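Local coordinates for protein L-Ala-D/L-Glu epimerase, a muconate lactonizing enzyme (Klebsiella pneumoniae subsp. pneumoniae MGH 78578, PDB 3FCP) that belongs to the enolase superfamily, as a muconate lactonizing enzyme relative with a TIM-barrel-type C-terminal domain, and binds a magnesium ion, at residues A[235-240]-A[260-265]; A[269-274]-A[285-290]. All blocks are in the same frame, centred on the assembly; numbering follows the deposited sequence.

Contact 1: A[235-240]-A[260-265]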
ATOM      1  N   ALA A 235       7.537   6.475  13.169  1.00 22.50           N
ATOM      2  CA  ALA A 235       8.913   6.054  13.440  1.00 21.98           C
ATOM      3  C   ALA A 235       8.925   4.797  14.314  1.00 21.33           C
ATOM      4  O   ALA A 235       9.734   3.886  14.097  1.00 22.65           O
ATOM      5  CB  ALA A 235       9.685   7.177  14.137  1.00 19.75           C
ATOM      6  N   LEU A 236       8.032   4.753  15.303  1.00 20.47           N
ATOM      7  CA  LEU A 236       7.953   3.604  16.203  1.00 20.08           C
ATOM      8  C   LEU A 236       7.680   2.334  15.391  1.00 19.81           C
ATOM      9  O   LEU A 236       8.317   1.306  15.597  1.00 20.71           O
ATOM     10  CB  LEU A 236       6.843   3.798  17.244  1.00 22.02           C
ATOM     11  CG  LEU A 236       6.785   2.706  18.321  1.00 22.28           C
ATOM     12  CD1 LEU A 236       8.036   2.806  19.195  1.00 21.24           C
ATOM     13  CD2 LEU A 236       5.540   2.868  19.182  1.00 23.28           C
ATOM     14  N   VAL A 237       6.731   2.412  14.466  1.00 19.39           N
ATOM     15  CA  VAL A 237       6.395   1.270  13.624  1.00 20.93           C
ATOM     16  C   VAL A 237       7.575   0.836  12.764  1.00 21.52           C
ATOM     17  O   VAL A 237       7.873  -0.356  12.665  1.00 22.02           O
ATOM     18  CB  VAL A 237       5.202   1.593  12.693  1.00 22.07           C
ATOM     19  CG1 VAL A 237       4.998   0.468  11.685  1.00 20.20           C
ATOM     20  CG2 VAL A 237       3.938   1.798  13.536  1.00 22.82           C
ATOM     21  N   ARG A 238       8.239   1.806  12.138  1.00 21.41           N
ATOM     22  CA  ARG A 238       9.383   1.515  11.280  1.00 22.21           C
ATOM     23  C   ARG A 238      10.481   0.822  12.092  1.00 21.34           C
ATOM     24  O   ARG A 238      11.052  -0.182  11.660  1.00 21.36           O
ATOM     25  CB  ARG A 238       9.921   2.811  10.658  1.00 24.53           C
ATOM     26  CG  ARG A 238      11.117   2.610   9.728  1.00 28.64           C
ATOM     27  CD  ARG A 238      11.551   3.923   9.062  1.00 28.99           C
ATOM     28  NE  ARG A 238      11.891   4.968  10.025  1.00 29.27           N
ATOM     29  CZ  ARG A 238      11.184   6.080  10.204  1.00 30.23           C
ATOM     30  NH1 ARG A 238      10.095   6.296   9.477  1.00 31.04           N
ATOM     31  NH2 ARG A 238      11.555   6.967  11.120  1.00 29.02           N
ATOM     32  N   LEU A 239      10.762   1.356  13.272  1.00 20.73           N
ATOM     33  CA  LEU A 239      11.777   0.771  14.136  1.00 21.91           C
ATOM     34  C   LEU A 239      11.395  -0.664  14.525  1.00 21.63           C
ATOM     35  O   LEU A 239      12.235  -1.557  14.489  1.00 21.38           O
ATOM     36  CB  LEU A 239      11.961   1.633  15.388  1.00 22.18           C
ATOM     37  CG  LEU A 239      12.582   3.009  15.127  1.00 22.82           C
ATOM     38  CD1 LEU A 239      12.401   3.904  16.337  1.00 20.92           C
ATOM     39  CD2 LEU A 239      14.065   2.839  14.785  1.00 23.73           C
ATOM     40  N   SER A 240      10.126  -0.895  14.857  1.00 21.80           N
ATOM     41  CA  SER A 240       9.696  -2.238  15.249  1.00 22.40           C
ATOM     42  C   SER A 240       9.847  -3.239  14.107  1.00 23.54           C
ATOM     43  O   SER A 240       9.968  -4.439  14.335  1.00 23.94           O
ATOM     44  CB  SER A 240       8.236  -2.230  15.728  1.00 24.69           C
ATOM     45  OG  SER A 240       7.318  -2.155  14.647  1.00 21.39           O
ATOM     46  N   TYR A 260      -5.422  -0.768  18.883  1.00 21.49           N
ATOM     47  CA  TYR A 260      -5.845  -1.292  17.592  1.00 21.32           C
ATOM     48  C   TYR A 260      -5.176  -0.522  16.461  1.00 20.86           C
ATOM     49  O   TYR A 260      -4.671  -1.110  15.512  1.00 20.91           O
ATOM     50  CB  TYR A 260      -7.364  -1.183  17.428  1.00 20.15           C
ATOM     51  CG  TYR A 260      -7.786  -1.460  16.006  1.00 21.69           C
ATOM     52  CD1 TYR A 260      -7.724  -2.753  15.480  1.00 21.47           C
ATOM     53  CD2 TYR A 260      -8.138  -0.416  15.149  1.00 20.85           C
ATOM     54  CE1 TYR A 260      -7.986  -2.995  14.136  1.00 21.86           C
ATOM     55  CE2 TYR A 260      -8.408  -0.650  13.806  1.00 19.37           C
ATOM     56  CZ  TYR A 260      -8.326  -1.931  13.306  1.00 19.91           C
ATOM     57  OH  TYR A 260      -8.551  -2.158  11.972  1.00 19.51           O
ATOM     58  N   GLN A 261      -5.191   0.803  16.564  1.00 21.74           N
ATOM     59  CA  GLN A 261      -4.591   1.655  15.537  1.00 23.68           C
ATOM     60  C   GLN A 261      -3.110   1.345  15.288  1.00 21.56           C
ATOM     61  O   GLN A 261      -2.686   1.180  14.142  1.00 20.54           O
ATOM     62  CB  GLN A 261      -4.766   3.126  15.925  1.00 26.13           C
ATOM     63  CG  GLN A 261      -6.202   3.619  15.824  1.00 34.19           C
ATOM     64  CD  GLN A 261      -6.419   4.957  16.522  1.00 39.81           C
ATOM     65  OE1 GLN A 261      -5.528   5.814  16.536  1.00 44.36           O
ATOM     66  NE2 GLN A 261      -7.612   5.150  17.088  1.00 35.65           N
ATOM     67  N   LEU A 262      -2.323   1.266  16.353  1.00 21.18           N
ATOM     68  CA  LEU A 262      -0.892   0.978  16.219  1.00 21.66           C
ATOM     69  C   LEU A 262      -0.648  -0.389  15.568  1.00 19.39           C
ATOM     70  O   LEU A 262       0.181  -0.522  14.669  1.00 18.75           O
ATOM     71  CB  LEU A 262      -0.215   1.003  17.589  1.00 23.60           C
ATOM     72  CG  LEU A 262       1.045   1.845  17.811  1.00 28.94           C
ATOM     73  CD1 LEU A 262       1.810   1.247  18.991  1.00 25.50           C
ATOM     74  CD2 LEU A 262       1.927   1.879  16.574  1.00 25.43           C
ATOM     75  N   ALA A 263      -1.363  -1.406  16.036  1.00 18.68           N
ATOM     76  CA  ALA A 263      -1.219  -2.755  15.497  1.00 18.72           C
ATOM     77  C   ALA A 263      -1.571  -2.794  13.999  1.00 21.33           C
ATOM     78  O   ALA A 263      -0.851  -3.378  13.187  1.00 21.51           O
ATOM     79  CB  ALA A 263      -2.119  -3.720  16.282  1.00 17.45           C
ATOM     80  N   GLN A 264      -2.680  -2.157  13.644  1.00 20.55           N
ATOM     81  CA  GLN A 264      -3.148  -2.114  12.261  1.00 22.42           C
ATOM     82  C   GLN A 264      -2.094  -1.438  11.382  1.00 22.20           C
ATOM     83  O   GLN A 264      -1.903  -1.796  10.220  1.00 19.46           O
ATOM     84  CB  GLN A 264      -4.484  -1.348  12.216  1.00 25.87           C
ATOM     85  CG  GLN A 264      -5.120  -1.188  10.842  1.00 31.29           C
ATOM     86  CD  GLN A 264      -4.413  -0.165   9.978  1.00 30.56           C
ATOM     87  OE1 GLN A 264      -4.246   0.987  10.369  1.00 34.30           O
ATOM     88  NE2 GLN A 264      -3.991  -0.585   8.792  1.00 38.67           N
ATOM     89  N   GLN A 265      -1.395  -0.473  11.964  1.00 23.24           N
ATOM     90  CA  GLN A 265      -0.361   0.273  11.266  1.00 25.43           C
ATOM     91  C   GLN A 265       0.865  -0.596  10.973  1.00 25.89           C
ATOM     92  O   GLN A 265       1.710  -0.228  10.156  1.00 25.72           O
ATOM     93  CB  GLN A 265       0.039   1.474  12.112  1.00 27.93           C
ATOM     94  CG  GLN A 265       0.587   2.646  11.334  1.00 33.90           C
ATOM     95  CD  GLN A 265       0.803   3.853  12.227  1.00 37.57           C
ATOM     96  OE1 GLN A 265      -0.060   4.190  13.049  1.00 36.51           O
ATOM     97  NE2 GLN A 265       1.950   4.515  12.071  1.00 35.98           N
TER
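Two neighbouring helices on the outer layer of the enolase-type barrel, 233-242 and 256-264, meet here through Leu-236 and Val-237 on one side and Leu-262 on the other, joined by Gln-265 of segment 260-265. The closest approach is between methyls: Val-237 CG2 lies 3.6 Å from Leu-262 CD2, the two side chains sliding past each other in opposite directions. With chi1 at 172°, Val-237 has CG1 anti to its backbone N, leaving CG2, anti to the carbonyl carbon, as the methyl that meets Leu-262 and Gln-265. That CG2 methyl carries the amide end of Gln-265, whose extended chain runs obliquely across it and brings NE2 to 3.7 Å, a van der Waals touch on the solvent side, where Gln-265 is exposed. In the beta/alpha barrel these helices follow successive parallel strands, and strand 246-249 joins them in the chain; its Ala-249 lies beneath both Leu-236 and Leu-262. Those two leucines cross at about a right angle, with Leu-236 CD2 4.1 Å from Leu-262 CD1, a looser touch than the one at Val-237. No hydrogen bond spans the two segments. Within helix 233-242, Ser-240 OG donates to Val-237 O at 2.7 Å, tilted 23° from the carbonyl plane, and the same hydroxyl oxygen also bonds with Thr-268 N, linking this helix to the loop ahead of the next strand.

Contact 2: A[269-274]-A[285-290]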
ATOM      1  N   GLY A 269       5.734  -6.019  18.466  1.00 21.71           N
ATOM      2  CA  GLY A 269       6.498  -5.973  19.697  1.00 21.52           C
ATOM      3  C   GLY A 269       5.549  -6.166  20.867  1.00 21.29           C
ATOM      4  O   GLY A 269       4.745  -7.098  20.865  1.00 20.90           O
ATOM      5  N   ALA A 270       5.615  -5.278  21.852  1.00 19.98           N
ATOM      6  CA  ALA A 270       4.750  -5.392  23.019  1.00 22.00           C
ATOM      7  C   ALA A 270       4.184  -4.054  23.468  1.00 21.72           C
ATOM      8  O   ALA A 270       4.678  -2.991  23.072  1.00 21.40           O
ATOM      9  CB  ALA A 270       5.523  -6.045  24.173  1.00 21.49           C
ATOM     10  N   TYR A 271       3.134  -4.120  24.285  1.00 19.43           N
ATOM     11  CA  TYR A 271       2.495  -2.929  24.836  1.00 20.26           C
ATOM     12  C   TYR A 271       2.677  -2.858  26.353  1.00 18.84           C
ATOM     13  O   TYR A 271       2.546  -3.866  27.065  1.00 17.68           O
ATOM     14  CB  TYR A 271       0.983  -2.909  24.558  1.00 20.79           C
ATOM     15  CG  TYR A 271       0.553  -2.677  23.125  1.00 21.15           C
ATOM     16  CD1 TYR A 271       1.435  -2.167  22.170  1.00 20.16           C
ATOM     17  CD2 TYR A 271      -0.771  -2.911  22.740  1.00 21.60           C
ATOM     18  CE1 TYR A 271       1.013  -1.891  20.876  1.00 20.76           C
ATOM     19  CE2 TYR A 271      -1.206  -2.637  21.445  1.00 19.86           C
ATOM     20  CZ  TYR A 271      -0.308  -2.127  20.520  1.00 19.63           C
ATOM     21  OH  TYR A 271      -0.729  -1.860  19.241  1.00 19.19           O
ATOM     22  N   ALA A 272       2.973  -1.660  26.845  1.00 19.77           N
ATOM     23  CA  ALA A 272       3.120  -1.444  28.280  1.00 20.51           C
ATOM     24  C   ALA A 272       1.730  -1.106  28.811  1.00 19.54           C
ATOM     25  O   ALA A 272       1.304   0.044  28.749  1.00 19.63           O
ATOM     26  CB  ALA A 272       4.083  -0.279  28.555  1.00 18.21           C
ATOM     27  N   LEU A 273       1.017  -2.109  29.314  1.00 19.18           N
ATOM     28  CA  LEU A 273      -0.317  -1.884  29.863  1.00 20.56           C
ATOM     29  C   LEU A 273      -0.202  -1.105  31.177  1.00 20.18           C
ATOM     30  O   LEU A 273       0.670  -1.391  32.000  1.00 19.22           O
ATOM     31  CB  LEU A 273      -1.016  -3.221  30.143  1.00 20.06           C
ATOM     32  CG  LEU A 273      -1.121  -4.260  29.027  1.00 20.70           C
ATOM     33  CD1 LEU A 273      -1.728  -5.550  29.577  1.00 19.99           C
ATOM     34  CD2 LEU A 273      -1.973  -3.706  27.896  1.00 18.19           C
ATOM     35  N   LYS A 274      -1.064  -0.108  31.360  1.00 19.48           N
ATOM     36  CA  LYS A 274      -1.086   0.676  32.596  1.00 20.96           C
ATOM     37  C   LYS A 274      -2.536   1.035  32.884  1.00 21.98           C
ATOM     38  O   LYS A 274      -3.227   1.564  32.017  1.00 19.18           O
ATOM     39  CB  LYS A 274      -0.245   1.954  32.458  1.00 22.18           C
ATOM     40  CG  LYS A 274       1.258   1.693  32.280  1.00 21.95           C
ATOM     41  CD  LYS A 274       2.064   2.981  32.297  1.00 21.17           C
ATOM     42  CE  LYS A 274       3.563   2.695  32.117  1.00 22.67           C
ATOM     43  NZ  LYS A 274       4.361   3.938  32.177  1.00 21.06           N
ATOM     44  N   LEU A 285      -8.106  -4.173  30.318  1.00 19.82           N
ATOM     45  CA  LEU A 285      -8.249  -5.510  29.748  1.00 20.43           C
ATOM     46  C   LEU A 285      -8.675  -5.507  28.279  1.00 21.76           C
ATOM     47  O   LEU A 285      -8.343  -6.437  27.537  1.00 19.23           O
ATOM     48  CB  LEU A 285      -9.240  -6.342  30.577  1.00 20.97           C
ATOM     49  CG  LEU A 285      -8.822  -6.547  32.036  1.00 22.45           C
ATOM     50  CD1 LEU A 285      -9.890  -7.342  32.779  1.00 25.19           C
ATOM     51  CD2 LEU A 285      -7.487  -7.280  32.085  1.00 25.03           C
ATOM     52  N   ALA A 286      -9.404  -4.474  27.852  1.00 20.45           N
ATOM     53  CA  ALA A 286      -9.819  -4.395  26.448  1.00 22.40           C
ATOM     54  C   ALA A 286      -8.568  -4.199  25.582  1.00 22.24           C
ATOM     55  O   ALA A 286      -8.418  -4.812  24.526  1.00 21.21           O
ATOM     56  CB  ALA A 286     -10.798  -3.232  26.236  1.00 20.35           C
ATOM     57  N   LEU A 287      -7.667  -3.340  26.045  1.00 22.71           N
ATOM     58  CA  LEU A 287      -6.421  -3.076  25.332  1.00 21.51           C
ATOM     59  C   LEU A 287      -5.623  -4.381  25.282  1.00 19.64           C
ATOM     60  O   LEU A 287      -5.040  -4.735  24.255  1.00 19.06           O
ATOM     61  CB  LEU A 287      -5.602  -2.018  26.076  1.00 21.40           C
ATOM     62  CG  LEU A 287      -4.624  -1.098  25.340  1.00 26.10           C
ATOM     63  CD1 LEU A 287      -3.489  -0.763  26.292  1.00 23.36           C
ATOM     64  CD2 LEU A 287      -4.098  -1.720  24.050  1.00 22.88           C
ATOM     65  N   ALA A 288      -5.595  -5.096  26.398  1.00 19.96           N
ATOM     66  CA  ALA A 288      -4.867  -6.363  26.453  1.00 19.86           C
ATOM     67  C   ALA A 288      -5.397  -7.359  25.415  1.00 20.32           C
ATOM     68  O   ALA A 288      -4.616  -8.013  24.725  1.00 20.38           O
ATOM     69  CB  ALA A 288      -4.959  -6.967  27.853  1.00 21.37           C
ATOM     70  N   ARG A 289      -6.719  -7.475  25.297  1.00 19.98           N
ATOM     71  CA  ARG A 289      -7.303  -8.408  24.333  1.00 21.27           C
ATOM     72  C   ARG A 289      -7.022  -7.998  22.882  1.00 18.91           C
ATOM     73  O   ARG A 289      -6.846  -8.852  22.017  1.00 18.80           O
ATOM     74  CB  ARG A 289      -8.814  -8.545  24.561  1.00 23.17           C
ATOM     75  CG  ARG A 289      -9.205  -9.125  25.924  1.00 24.92           C
ATOM     76  CD  ARG A 289      -8.553 -10.481  26.204  1.00 28.44           C
ATOM     77  NE  ARG A 289      -9.011 -11.055  27.472  1.00 33.35           N
ATOM     78  CZ  ARG A 289      -8.414 -12.064  28.103  1.00 34.96           C
ATOM     79  NH1 ARG A 289      -7.322 -12.619  27.592  1.00 37.12           N
ATOM     80  NH2 ARG A 289      -8.912 -12.533  29.240  1.00 33.20           N
ATOM     81  N   VAL A 290      -6.999  -6.697  22.620  1.00 20.72           N
ATOM     82  CA  VAL A 290      -6.700  -6.193  21.281  1.00 19.66           C
ATOM     83  C   VAL A 290      -5.278  -6.633  20.965  1.00 20.36           C
ATOM     84  O   VAL A 290      -4.998  -7.178  19.895  1.00 20.90           O
ATOM     85  CB  VAL A 290      -6.767  -4.642  21.233  1.00 21.60           C
ATOM     86  CG1 VAL A 290      -6.115  -4.111  19.942  1.00 19.95           C
ATOM     87  CG2 VAL A 290      -8.226  -4.185  21.322  1.00 22.60           C
TER
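Tyr-271 and Leu-273 of strand 270-273 point outward from the beta/alpha barrel onto Leu-287 and Ala-288 of helix 283-294, the longer helix that follows this strand, after the short helix 275-278, and runs back almost exactly antiparallel to it. The short strand and helix axes come within 9.6 Å of each other at an angle of 173°, a beta-alpha unit of the TIM-barrel-type fold. The tight part centres on Leu-287, whose two methyls are shared between the strand residues. CD1 of Leu-287 sits 3.7 Å from CD2 of Leu-273, the side chains passing in opposite directions, while its CD2 lies 3.8 Å from Tyr-271 CD2, approaching the ring obliquely. Leu-287 CG stands anti to the backbone N (chi1 -152°), which sends the forked end out across the gap to the strand. Leu-273 uses its other methyl on the next helix residue, with CD1 at 3.9 Å from Ala-288 CB, and Val-284 of the same helix adds to the packing on it. All four residues are buried, and the contact is wholly apolar.

On the side of the helix turned from the strand, by contrast, Leu-285, Ala-286 and Arg-289 are partly exposed and take no part in this contact. Ala-286 and Arg-289 instead pack on Arg-289 and Asn-89 of a second subunit, respectively, and Arg-289 NH1 hydrogen-bonds Gln-292 OE1 in its own chain. Just after the strand, Lys-274, whose CB points away from the helix, has an extended chain, and its NZ hydrogen-bonds OD2 of the magnesium ligand Asp-250. The polar end of Tyr-271 extends past Leu-287, its OH hydrogen-bonding the backbone O of Gly-259.

How the contacts relate
Contact 1 and contact 2 come one after the other along the barrel, their centres 14 Å apart, with helix 256-264 leading into strand 270-273. They meet at Tyr-271: its OH lies 3.3 Å from Leu-262 CB, so the ring of contact 2 extends to helix 256-264. A second touch joins the two helices, where Tyr-260 N is 3.6 Å from Val-290 CG1. The touching side chains stay clear of the magnesium ion bound by Asn-201, Asp-250 and Glu-251 (about 11 Å from Leu-236, about 12 Å from Tyr-271), but Lys-274, in segment 269-274, hydrogen-bonds the ligand Asp-250. Both contacts also have residues packing against the second subunit.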